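Local structure of CrmK (Actinoalloteichus sp. WH1-2216-6, 5I1V) at the interface of chains A and B. The protein acts as an oxidase with covalently bound FAD that takes part in recycling shunt products during caerulomycin biosynthesis. Residues are numbered along the deposited sequence; one frame, centred on the assembly and turned at random. Chains: chain A/B, CrmK.

Contact 1: the interface of chains A and B. Residues chain A 18, 25, 331-332, 336; chain B 318, 321, 324-325.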
# COMPACT_ATOMS: atom_id res chain seq x y z
N LEU A 18 9.61 7.73 14.84
CA LEU A 18 8.74 7.01 13.88
C LEU A 18 7.48 6.50 14.58
O LEU A 18 6.36 6.75 14.15
CB LEU A 18 9.52 5.87 13.25
CG LEU A 18 8.92 5.10 12.04
CD1 LEU A 18 8.13 3.94 12.57
CD2 LEU A 18 8.13 5.97 11.07
N TYR A 25 -0.76 13.44 11.27
CA TYR A 25 0.43 14.16 11.76
C TYR A 25 0.10 15.34 12.70
O TYR A 25 1.02 15.93 13.31
CB TYR A 25 1.39 14.59 10.60
CG TYR A 25 2.55 13.61 10.33
CD1 TYR A 25 2.30 12.25 10.20
CD2 TYR A 25 3.88 14.03 10.22
CE1 TYR A 25 3.33 11.34 9.94
CE2 TYR A 25 4.94 13.10 9.97
CZ TYR A 25 4.64 11.75 9.84
OH TYR A 25 5.64 10.78 9.61
N VAL A 331 0.82 4.33 1.66
CA VAL A 331 2.09 5.02 1.38
C VAL A 331 1.85 6.06 0.30
O VAL A 331 0.76 6.14 -0.27
CB VAL A 331 3.20 4.07 0.88
CG1 VAL A 331 3.46 2.96 1.89
CG2 VAL A 331 2.84 3.52 -0.49
N GLY A 332 2.90 6.78 -0.03
CA GLY A 332 2.84 7.84 -1.02
C GLY A 332 2.42 9.12 -0.34
O GLY A 332 2.04 9.12 0.85
N ILE A 336 1.26 9.73 3.90
CA ILE A 336 2.38 9.90 4.81
C ILE A 336 2.70 11.36 5.08
O ILE A 336 2.87 12.13 4.16
CB ILE A 336 3.67 9.28 4.24
CG1 ILE A 336 3.43 7.80 3.89
CG2 ILE A 336 4.80 9.39 5.27
CD1 ILE A 336 3.23 6.92 5.12
N PRO B 318 11.25 11.16 9.85
CA PRO B 318 11.97 9.92 10.22
C PRO B 318 12.28 9.05 9.00
O PRO B 318 11.56 9.13 8.02
CB PRO B 318 10.96 9.19 11.11
CG PRO B 318 9.99 10.21 11.55
CD PRO B 318 9.93 11.24 10.47
N ALA B 321 9.31 6.95 7.35
CA ALA B 321 8.30 7.80 6.76
C ALA B 321 8.78 8.37 5.42
O ALA B 321 8.03 8.35 4.44
CB ALA B 321 7.90 8.91 7.72
N GLN B 324 8.48 5.71 2.96
CA GLN B 324 7.08 5.46 2.58
C GLN B 324 6.51 6.61 1.79
O GLN B 324 5.63 6.43 0.97
CB GLN B 324 6.20 5.12 3.78
CG GLN B 324 6.65 3.84 4.43
CD GLN B 324 5.93 3.48 5.69
OE1 GLN B 324 5.46 4.36 6.43
NE2 GLN B 324 5.84 2.20 5.96
N LEU B 325 7.00 7.81 2.04
CA LEU B 325 6.45 8.97 1.36
C LEU B 325 6.77 8.92 -0.13
O LEU B 325 5.95 9.27 -0.97
CB LEU B 325 7.04 10.24 1.93
CG LEU B 325 6.64 11.53 1.21
CD1 LEU B 325 5.21 11.93 1.54
CD2 LEU B 325 7.63 12.57 1.66
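A:Gly332 and B:Gln324 are joined backbone to backbone where two copies of this berberine-bridge-type flavoprotein, a member of the FAD-linked oxidoreductase family, meet across a two-fold axis; the pairing may be a biological dimer or may come from crystal packing. The amide N of A:Gly332 gives a hydrogen bond to the carbonyl O of B:Gln324, 2.9 Å long and nearly straight at the hydrogen (168°). The donor stands 25° off the carbonyl plane. B:Gln324 lies near the C-terminal end of helix 319-326, so the loop of chain A takes up a carbonyl from the last turn of that helix.

Apolar packing lies beside this bond. A:Ile336 buries 56 Å² and fits its branches against one face of the helix. Its CG1 is anti to its own carbonyl carbon (chi1 -55°), which puts CG1 over B:Gln324 and CG2 over B:Ala321; the second torsion then turns CD1 on to the glutamine. The CD1 methyl meets CB of B:Gln324 at 3.7 Å, the two side chains crossing at about a right angle. CG2 rests over the preceding turn, 4.0 Å from CB of B:Ala321, while the CB branch point lies beside the backbone of B:Leu325. B:Leu325 returns the contact with CD1, which comes to 3.5 Å from the carbonyl O of A:Ile336. A:Val331 adds CG1, 4.0 Å from CB of B:Gln324, again with the side chains crosswise.

Smaller contacts mix polar and apolar groups towards the start of the helix. The phenol OH of A:Tyr25 points tip first at the methyl CB of B:Ala321, 3.5 Å away, a van der Waals contact. A:Leu18 brings CD2 to 4.0 Å from the amide N of B:Ala321, and the ring of B:Pro318, at the end of strand 311-318, sits with CB and CG alongside the backbone of A:Leu18.

Contact 2: the interface of chains A and B. Residues chain A 113-114; chain B 18-19, 36, 82-83.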
# COMPACT_ATOMS: atom_id res chain seq x y z
N LYS A 113 -6.85 -15.14 -1.25
CA LYS A 113 -6.01 -15.99 -2.08
C LYS A 113 -5.96 -17.42 -1.51
O LYS A 113 -6.00 -18.39 -2.24
CB LYS A 113 -4.62 -15.42 -2.25
CG LYS A 113 -4.60 -14.10 -3.02
CD LYS A 113 -3.20 -13.66 -3.36
CE LYS A 113 -3.18 -12.24 -3.84
NZ LYS A 113 -1.84 -11.95 -4.45
N ASN A 114 -5.92 -17.54 -0.19
CA ASN A 114 -5.78 -18.86 0.40
C ASN A 114 -7.07 -19.68 0.53
O ASN A 114 -7.02 -20.94 0.51
CB ASN A 114 -5.10 -18.77 1.74
CG ASN A 114 -3.66 -18.35 1.61
OD1 ASN A 114 -2.83 -19.12 1.15
ND2 ASN A 114 -3.37 -17.13 1.97
N LEU B 18 -8.22 -13.54 -10.83
CA LEU B 18 -7.44 -12.60 -10.03
C LEU B 18 -5.95 -12.97 -10.12
O LEU B 18 -5.08 -12.12 -10.37
CB LEU B 18 -7.94 -12.63 -8.60
CG LEU B 18 -7.35 -11.69 -7.53
CD1 LEU B 18 -6.16 -12.34 -6.83
CD2 LEU B 18 -6.99 -10.31 -8.05
N LEU B 19 -5.67 -14.24 -9.95
CA LEU B 19 -4.27 -14.70 -9.95
C LEU B 19 -3.59 -14.54 -11.29
O LEU B 19 -2.39 -14.42 -11.36
CB LEU B 19 -4.20 -16.16 -9.48
CG LEU B 19 -4.50 -16.37 -8.01
CD1 LEU B 19 -4.51 -17.84 -7.71
CD2 LEU B 19 -3.50 -15.64 -7.10
N LEU B 36 -0.34 -22.60 -5.08
CA LEU B 36 0.12 -21.77 -3.95
C LEU B 36 0.63 -22.63 -2.83
O LEU B 36 -0.17 -23.13 -2.05
CB LEU B 36 -1.04 -20.90 -3.38
CG LEU B 36 -1.82 -19.93 -4.22
CD1 LEU B 36 -1.99 -18.59 -3.49
CD2 LEU B 36 -1.24 -19.67 -5.57
N SER B 82 3.17 -16.10 -2.98
CA SER B 82 2.66 -15.05 -2.13
C SER B 82 2.17 -15.50 -0.74
O SER B 82 2.14 -14.68 0.16
CB SER B 82 1.58 -14.23 -2.87
OG SER B 82 0.42 -15.02 -3.11
N SER B 83 1.85 -16.77 -0.52
CA SER B 83 1.58 -17.21 0.86
C SER B 83 2.85 -17.64 1.61
O SER B 83 2.74 -18.13 2.74
CB SER B 83 0.57 -18.38 0.88
OG SER B 83 -0.57 -18.05 0.13
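A:Lys113 buries 68 Å² by running its aliphatic chain across B:Leu18, B:Leu19 and B:Ser82, in a second patch of the two-fold interface. The side chain is extended beyond CG, and CG is anti to its own carbonyl carbon, an arrangement that carries the methylenes away from helix 104-115 and across chain B. Midway, CD lies 4.2 Å from CD2 of B:Leu19. Further out, CE comes to the same distance from CD1 of B:Leu18. About a quarter turn round the chain from B:Leu19, CD is 3.9 Å from the hydroxyl OG of B:Ser82. The amine NZ is 4.0 Å from that hydroxyl OG, too far for a direct hydrogen bond.

B:Leu36 follows with 24 Å² buried. Its CD1 methyl approaches the carbonyl O of A:Lys113 at 4.2 Å, a loose apolar cover over the helix backbone rather than a polar contact.

A:Asn114, the next residue, hides 23 Å² and supplies the polar grip. The hydroxyl OG of B:Ser83 donates a hydrogen bond of 2.7 Å to its amide oxygen OD1. The hydroxyl approaches bent to the C=O (117°), from the side of the amide nitrogen ND2 and slightly off the amide plane. In B:Ser83, OG is anti to the carbonyl carbon (chi1 -52°), directing the hydroxyl at the asparagine. An alanine in place of A:Asn114 would probably leave the hydroxyl of B:Ser83 without this acceptor across the interface and free it to turn.

In the fold, both chain A residues stand near the C-terminal end of helix 104-115. The chain B surface combines helix 15-19, the end of strand 33-36 and the loop residues that follow strand 77-80, all meeting the end of this one helix.

Contact 1 and contact 2 lie about 28 Å apart, measured between the centres of their C-alpha atoms, in one two-fold interface. Both use helix 15-19, through A:Leu18 in contact 1 and B:Leu18 in contact 2, so contact 2 adjoins the twin of contact 1. By symmetry, this short helix of each copy touches both helix 319-326 and helix 104-115 of its partner. With the twin of each contact, the pairing is spread over separate patches, which would favour a fixed relative orientation of the subunits if the crystal dimer also forms in solution.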